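Local coordinates for competence protein PILN (Thermus thermophilus, PDB 4BHQ) that probably forms part of the inner-membrane platform that initiates assembly of type IV pili in the bacterial envelope, at residues A[55-60]-A[76-81]. Sequence-based numbering, arbitrary orientation.
Sequences QYLAAF and RSVSAR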
loop_
_atom_site.group_PDB
_atom_site.type_symbol
_atom_site.label_atom_id
_atom_site.label_comp_id
_atom_site.label_asym_id
_atom_site.label_seq_id
_atom_site.Cartn_x
_atom_site.Cartn_y
_atom_site.Cartn_z
ATOM N N GLN A 55 -5.391 -0.977 -8.617
ATOM C CA GLN A 55 -4.611 0.159 -9.219
ATOM C C GLN A 55 -4.579 1.382 -8.281
ATOM O O GLN A 55 -3.565 2.078 -8.199
ATOM C CB GLN A 55 -5.240 0.580 -10.589
ATOM C CG GLN A 55 -4.772 -0.349 -11.780
ATOM C CD GLN A 55 -5.169 -1.785 -11.509
ATOM O OE1 GLN A 55 -6.314 -2.072 -11.160
ATOM N NE2 GLN A 55 -4.223 -2.673 -11.589
ATOM N N TYR A 56 -5.694 1.667 -7.612
ATOM C CA TYR A 56 -5.745 2.799 -6.678
ATOM C C TYR A 56 -4.817 2.522 -5.502
ATOM O O TYR A 56 -4.101 3.406 -5.046
ATOM C CB TYR A 56 -7.168 3.073 -6.192
ATOM C CG TYR A 56 -8.073 3.774 -7.227
ATOM C CD1 TYR A 56 -7.902 5.125 -7.532
ATOM C CD2 TYR A 56 -9.097 3.080 -7.875
ATOM C CE1 TYR A 56 -8.716 5.792 -8.398
ATOM C CE2 TYR A 56 -9.947 3.710 -8.748
ATOM C CZ TYR A 56 -9.735 5.067 -9.029
ATOM O OH TYR A 56 -10.552 5.683 -9.902
ATOM N N LEU A 57 -4.884 1.284 -4.979
ATOM C CA LEU A 57 -3.953 0.878 -3.903
ATOM C C LEU A 57 -2.503 0.917 -4.377
ATOM O O LEU A 57 -1.609 1.423 -3.624
ATOM C CB LEU A 57 -4.361 -0.524 -3.404
ATOM C CG LEU A 57 -3.528 -1.188 -2.300
ATOM C CD1 LEU A 57 -3.421 -0.208 -1.113
ATOM C CD2 LEU A 57 -4.165 -2.545 -1.888
ATOM N N ALA A 58 -2.212 0.404 -5.548
ATOM C CA ALA A 58 -0.779 0.522 -6.022
ATOM C C ALA A 58 -0.345 1.999 -6.059
ATOM O O ALA A 58 0.733 2.333 -5.627
ATOM C CB ALA A 58 -0.623 -0.117 -7.455
ATOM N N ALA A 59 -1.202 2.868 -6.619
ATOM C CA ALA A 59 -0.871 4.277 -6.735
ATOM C C ALA A 59 -0.663 4.913 -5.353
ATOM O O ALA A 59 0.262 5.701 -5.163
ATOM C CB ALA A 59 -2.035 5.055 -7.465
ATOM N N PHE A 60 -1.537 4.588 -4.412
ATOM C CA PHE A 60 -1.392 5.107 -3.016
ATOM C C PHE A 60 -0.072 4.696 -2.424
ATOM O O PHE A 60 0.677 5.513 -1.846
ATOM C CB PHE A 60 -2.552 4.539 -2.131
ATOM C CG PHE A 60 -2.327 4.786 -0.642
ATOM C CD1 PHE A 60 -2.383 6.108 -0.119
ATOM C CD2 PHE A 60 -1.944 3.747 0.199
ATOM C CE1 PHE A 60 -2.089 6.347 1.255
ATOM C CE2 PHE A 60 -1.673 3.985 1.540
ATOM C CZ PHE A 60 -1.744 5.295 2.067
ATOM N N ARG A 76 2.180 -1.637 -9.704
ATOM C CA ARG A 76 1.217 -1.348 -10.736
ATOM C C ARG A 76 -0.113 -1.976 -10.421
ATOM O O ARG A 76 -1.191 -1.538 -10.924
ATOM C CB ARG A 76 1.703 -1.881 -12.111
ATOM C CG ARG A 76 2.971 -1.207 -12.538
ATOM C CD ARG A 76 2.616 0.345 -12.746
ATOM N NE ARG A 76 3.851 1.044 -13.066
ATOM C CZ ARG A 76 4.077 2.310 -12.797
ATOM N NH1 ARG A 76 3.105 3.045 -12.162
ATOM N NH2 ARG A 76 5.192 2.828 -13.215
ATOM N N SER A 77 -0.083 -3.025 -9.609
ATOM C CA SER A 77 -1.333 -3.661 -9.188
ATOM C C SER A 77 -1.095 -4.368 -7.896
ATOM O O SER A 77 -0.093 -5.070 -7.729
ATOM C CB SER A 77 -1.841 -4.659 -10.278
ATOM O OG SER A 77 -3.039 -5.280 -9.789
ATOM N N VAL A 78 -1.986 -4.157 -6.944
ATOM C CA VAL A 78 -1.915 -4.887 -5.684
ATOM C C VAL A 78 -3.318 -5.391 -5.356
ATOM O O VAL A 78 -4.197 -4.592 -4.942
ATOM C CB VAL A 78 -1.455 -3.966 -4.526
ATOM C CG1 VAL A 78 -1.485 -4.750 -3.209
ATOM C CG2 VAL A 78 -0.043 -3.349 -4.787
ATOM N N SER A 79 -3.544 -6.689 -5.506
ATOM C CA SER A 79 -4.882 -7.259 -5.255
ATOM C C SER A 79 -4.775 -8.093 -3.991
ATOM O O SER A 79 -3.754 -8.662 -3.699
ATOM C CB SER A 79 -5.342 -8.146 -6.441
ATOM O OG SER A 79 -4.872 -9.483 -6.233
ATOM N N ALA A 80 -5.803 -8.120 -3.187
ATOM C CA ALA A 80 -5.796 -8.862 -1.934
ATOM C C ALA A 80 -6.931 -9.866 -1.962
ATOM O O ALA A 80 -7.947 -9.628 -2.598
ATOM C CB ALA A 80 -5.987 -7.869 -0.774
ATOM N N ARG A 81 -6.771 -10.987 -1.256
ATOM C CA ARG A 81 -7.894 -11.899 -1.103
ATOM C C ARG A 81 -7.710 -12.698 0.180
ATOM O O ARG A 81 -6.593 -12.954 0.588
ATOM C CB ARG A 81 -8.057 -12.842 -2.308
ATOM C CG ARG A 81 -6.977 -13.928 -2.385
ATOM C CD ARG A 81 -7.235 -14.874 -3.582
ATOM N NE ARG A 81 -6.180 -15.849 -3.724
ATOM C CZ ARG A 81 -6.316 -17.129 -3.418
ATOM N NH1 ARG A 81 -7.493 -17.608 -2.983
ATOM N NH2 ARG A 81 -5.278 -17.908 -3.518
#
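The peptide group joining Arg-76 to Ser-77 carries the methyl of Ala-58 squarely on one face, with CB 3.5 Å from C of Arg-76. Beside its oxygen comes the carboxamide of Gln-55: NE2 gives a weak, bent hydrogen bond to O of Arg-76, 3.3 Å long with an N-H...O angle of 140°. The same nitrogen leans on CB of Ser-77 at 3.4 Å. Gln-55 starts out pointing away from the strand, but CG anti to the carbonyl carbon and a bend at chi2 (60°) bring NE2 back alongside that carbonyl. OE1 is hydrogen-bonded just beyond the segments. Arg-76 and Ser-77 both face Gln-109 of strand 102-112, a classic beta bulge.

Further along, the contact turns greasy. Leu-57, CG anti to its backbone N, crosses Val-78 at about a right angle, CD2 meeting CG1 at 3.7 Å, while CG2 of Val-78 sits 4.1 Å from CA of Ala-58. The axes of 55-60 and 77-81 pass within 6.1 Å, their N-to-C directions 120° apart, consistent with the small Ala-58 at the crossing. Strand 73-82 is one of two outer strands in this chain's antiparallel sheet. Leu-57 also reaches Leu-57 of the second subunit. Ser-54 OG hydrogen-bonds Ser-77 OG, and the backbones of Ser-54 and Val-78 are hydrogen-bonded.

An alanine in place of Gln-55 removes the NE2 donor and the OE1 acceptor, and would probably loosen the helix's hold on the bulge. Between 55-60 and 76-81 the hydrogen bond is weak; Leu-57, Ala-58 and Val-78 supply most of the buried surface, and Ser-54 adds polar links near the helix start.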